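PDB 6D0P: pirin family protein from Acinetobacter baumannii, which probably acts as a metal-dependent quercetin 2,3-dioxygenase, using oxygen to cleave the flavonol quercetin, on a two-domain cupin scaffold. Local coordinates for residues Thr220-Gly225 and Ala242-Lys247. Sequence-based numbering, arbitrary orientation.
Sequences TNRLEG and AEEDTK
A surface salt-bridge network of Arg222, Glu224 and Glu244 joins the edge strand 221-224 to the corner where the chain leaves strand 237-242 for strand 245-253. The backbones stay well apart, with Arg222 CA and Glu243 CA 8.8 Å from each other, so the gap is spanned by side chains. Arg222 does most of the reaching: with CG anti to the backbone N (chi1 -180°) and the chain extended as far as NE, its guanidinium arrives at the corner. There the CB and CG of Glu243 lie over one guanidinium face, CG being 3.9 Å from Arg222 NH1. Glu243 bends at chi2, and its carboxylate ends up tilted 25° from the guanidinium plane; Glu243 OE2 lies 4.2 Å from Arg222 NH1 but well out of that plane, an attraction of charges with no N-H directed at it. Glu244 comes instead to the guanidinium edge, forming a long salt bridge of 3.9 Å between its OE2 and Arg222 NH2, with the two planes nearly perpendicular (82°). In this C-terminal cupin domain, strand 214-217 runs between strands 221-224 and 237-242, and Arg222 crosses it, touching Ala214 on the way. On its own strand Arg222 is steadied by Glu224, whose OE2 accepts a 2.8 Å salt-bridging hydrogen bond from NE. A water in the guanidinium plane accepts from Arg222 NH2 at 2.6 Å and donates to Glu244 OE2 at 2.7 Å; its bond to Glu224 OE1 is too short to be trusted in detail. Glu244 has two modelled conformers, so its ion pair and its water bond may hold for just one of them. Beyond the corner, Thr246 OG1 donates to Glu244 O at 2.7 Å, from above the carbonyl plane, and is also hydrogen-bonded to Ala214 N, tying the turn to the intervening strand.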
ATOM      1  N   THR A 220       5.300  15.018 -20.665  1.00 25.86           N
ATOM      2  CA  THR A 220       4.260  16.028 -20.862  1.00 29.32           C
ATOM      3  C   THR A 220       3.295  16.172 -19.674  1.00 27.57           C
ATOM      4  O   THR A 220       2.521  17.110 -19.696  1.00 30.38           O
ATOM      5  CB  THR A 220       3.434  15.714 -22.121  1.00 33.00           C
ATOM      6  OG1 THR A 220       2.897  14.405 -21.938  1.00 36.66           O
ATOM      7  CG2 THR A 220       4.246  15.763 -23.401  1.00 37.27           C
ATOM      8  N   ASN A 221       3.273  15.294 -18.676  1.00 24.19           N
ATOM      9  CA  ASN A 221       2.280  15.492 -17.597  1.00 23.57           C
ATOM     10  C   ASN A 221       2.969  15.546 -16.235  1.00 21.43           C
ATOM     11  O   ASN A 221       3.517  14.561 -15.750  1.00 20.34           O
ATOM     12  CB  ASN A 221       1.184  14.426 -17.625  1.00 26.91           C
ATOM     13  CG  ASN A 221       0.213  14.633 -18.772  1.00 30.33           C
ATOM     14  OD1 ASN A 221       0.291  13.911 -19.754  1.00 27.27           O
ATOM     15  ND2 ASN A 221      -0.688  15.609 -18.657  1.00 31.19           N
ATOM     16  N   ARG A 222       2.886  16.700 -15.599  1.00 21.11           N
ATOM     17  CA  ARG A 222       3.516  16.874 -14.317  1.00 22.16           C
ATOM     18  C   ARG A 222       2.563  16.473 -13.191  1.00 21.80           C
ATOM     19  O   ARG A 222       1.382  16.796 -13.218  1.00 22.14           O
ATOM     20  CB  ARG A 222       3.958  18.325 -14.172  1.00 24.17           C
ATOM     21  CG  ARG A 222       4.646  18.618 -12.851  1.00 24.37           C
ATOM     22  CD  ARG A 222       5.338  19.953 -12.947  1.00 26.61           C
ATOM     23  NE  ARG A 222       5.799  20.382 -11.641  1.00 28.47           N
ATOM     24  CZ  ARG A 222       6.769  21.244 -11.458  1.00 30.72           C
ATOM     25  NH1 ARG A 222       7.389  21.752 -12.514  1.00 31.82           N
ATOM     26  NH2 ARG A 222       7.110  21.597 -10.234  1.00 29.62           N
ATOM     27  N   LEU A 223       3.103  15.771 -12.203  1.00 20.88           N
ATOM     28  CA  LEU A 223       2.357  15.302 -11.041  1.00 21.25           C
ATOM     29  C   LEU A 223       2.995  15.876  -9.774  1.00 23.33           C
ATOM     30  O   LEU A 223       4.216  15.846  -9.647  1.00 22.78           O
ATOM     31  CB  LEU A 223       2.412  13.783 -10.956  1.00 21.57           C
ATOM     32  CG  LEU A 223       1.923  12.994 -12.164  1.00 23.11           C
ATOM     33  CD1 LEU A 223       2.122  11.517 -11.900  1.00 25.54           C
ATOM     34  CD2 LEU A 223       0.456  13.299 -12.464  1.00 24.63           C
ATOM     35  N   GLU A 224       2.163  16.350  -8.848  1.00 21.40           N
ATOM     36  CA  GLU A 224       2.618  16.866  -7.555  1.00 23.09           C
ATOM     37  C   GLU A 224       2.334  15.834  -6.452  1.00 21.09           C
ATOM     38  O   GLU A 224       1.801  14.751  -6.713  1.00 19.59           O
ATOM     39  CB  GLU A 224       1.882  18.171  -7.244  1.00 27.42           C
ATOM     40  CG  GLU A 224       1.956  19.184  -8.380  1.00 33.38           C
ATOM     41  CD  GLU A 224       3.326  19.835  -8.519  1.00 35.59           C
ATOM     42  OE1 GLU A 224       3.880  20.278  -7.468  1.00 35.04           O
ATOM     43  OE2 GLU A 224       3.832  19.919  -9.673  1.00 35.88           O
ATOM     44  N   GLY A 225       2.630  16.207  -5.203  1.00 19.54           N
ATOM     45  CA  GLY A 225       2.459  15.314  -4.056  1.00 19.03           C
ATOM     46  C   GLY A 225       1.004  14.974  -3.766  1.00 18.35           C
ATOM     47  O   GLY A 225       0.088  15.719  -4.113  1.00 18.69           O
ATOM     48  N   ALA A 242      12.153  13.749 -12.593  1.00 19.81           N
ATOM     49  CA  ALA A 242      11.900  14.527 -11.370  1.00 20.20           C
ATOM     50  C   ALA A 242      12.259  16.020 -11.521  1.00 21.51           C
ATOM     51  O   ALA A 242      13.367  16.374 -11.903  1.00 22.25           O
ATOM     52  CB  ALA A 242      12.660  13.911 -10.226  1.00 20.48           C
ATOM     53  N   GLU A 243      11.336  16.885 -11.103  1.00 22.44           N
ATOM     54  CA  GLU A 243      11.542  18.343 -11.086  1.00 25.91           C
ATOM     55  C   GLU A 243      11.973  18.774  -9.671  1.00 26.30           C
ATOM     56  O   GLU A 243      12.486  19.883  -9.459  1.00 24.06           O
ATOM     57  CB  GLU A 243      10.267  19.060 -11.523  1.00 29.84           C
ATOM     58  CG  GLU A 243       9.824  18.704 -12.931  1.00 35.11           C
ATOM     59  CD  GLU A 243      10.505  19.496 -14.036  1.00 39.53           C
ATOM     60  OE1 GLU A 243      11.626  19.993 -13.800  1.00 49.16           O
ATOM     61  OE2 GLU A 243       9.921  19.611 -15.134  1.00 44.37           O
ATOM     62  N   GLU A 244      11.732  17.870  -8.723  1.00 24.44           N
ATOM     63  CA  GLU A 244      12.069  18.028  -7.302  0.50 24.90           C
ATOM     64  C   GLU A 244      12.362  16.634  -6.734  1.00 23.65           C
ATOM     65  O   GLU A 244      11.905  15.650  -7.296  1.00 22.30           O
ATOM     66  CB  GLU A 244      10.888  18.555  -6.474  0.50 25.72           C
ATOM     67  CG  GLU A 244      10.366  19.932  -6.851  0.50 27.59           C
ATOM     68  CD  GLU A 244       9.093  20.280  -6.098  0.50 30.77           C
ATOM     69  OE1 GLU A 244       8.811  19.602  -5.075  0.50 31.90           O
ATOM     70  OE2 GLU A 244       8.373  21.213  -6.529  0.50 34.91           O
ATOM     71  N   ASP A 245      13.072  16.537  -5.617  1.00 22.18           N
ATOM     72  CA  ASP A 245      13.258  15.217  -4.980  1.00 22.33           C
ATOM     73  C   ASP A 245      11.859  14.635  -4.733  1.00 20.99           C
ATOM     74  O   ASP A 245      11.008  15.328  -4.132  1.00 18.89           O
ATOM     75  CB  ASP A 245      13.989  15.324  -3.641  1.00 24.45           C
ATOM     76  CG  ASP A 245      15.483  15.573  -3.763  1.00 28.54           C
ATOM     77  OD1 ASP A 245      15.975  15.740  -4.902  1.00 26.61           O
ATOM     78  OD2 ASP A 245      16.140  15.590  -2.711  1.00 33.38           O
ATOM     79  N   THR A 246      11.613  13.408  -5.191  1.00 19.68           N
ATOM     80  CA  THR A 246      10.265  12.848  -5.169  1.00 19.89           C
ATOM     81  C   THR A 246      10.234  11.461  -4.513  1.00 18.72           C
ATOM     82  O   THR A 246      11.026  10.605  -4.867  1.00 20.21           O
ATOM     83  CB  THR A 246       9.744  12.753  -6.614  1.00 20.64           C
ATOM     84  OG1 THR A 246       9.705  14.060  -7.196  1.00 19.96           O
ATOM     85  CG2 THR A 246       8.390  12.094  -6.712  1.00 20.96           C
ATOM     86  N   LYS A 247       9.312  11.260  -3.574  1.00 17.38           N
ATOM     87  CA  LYS A 247       9.029   9.975  -3.003  1.00 18.30           C
ATOM     88  C   LYS A 247       7.845   9.393  -3.788  1.00 16.52           C
ATOM     89  O   LYS A 247       6.785  10.060  -3.908  1.00 14.45           O
ATOM     90  CB  LYS A 247       8.623  10.034  -1.523  1.00 21.51           C
ATOM     91  CG  LYS A 247       9.606  10.670  -0.550  1.00 27.51           C
ATOM     92  CD  LYS A 247       8.902  11.025   0.774  1.00 30.39           C
ATOM     93  CE  LYS A 247       9.654  11.957   1.705  1.00 36.02           C
ATOM     94  NZ  LYS A 247       8.818  12.326   2.886  1.00 34.06           N
TER
HETATM   95  O   HOH W   1       5.996  21.367  -7.879  1.00 38.81           O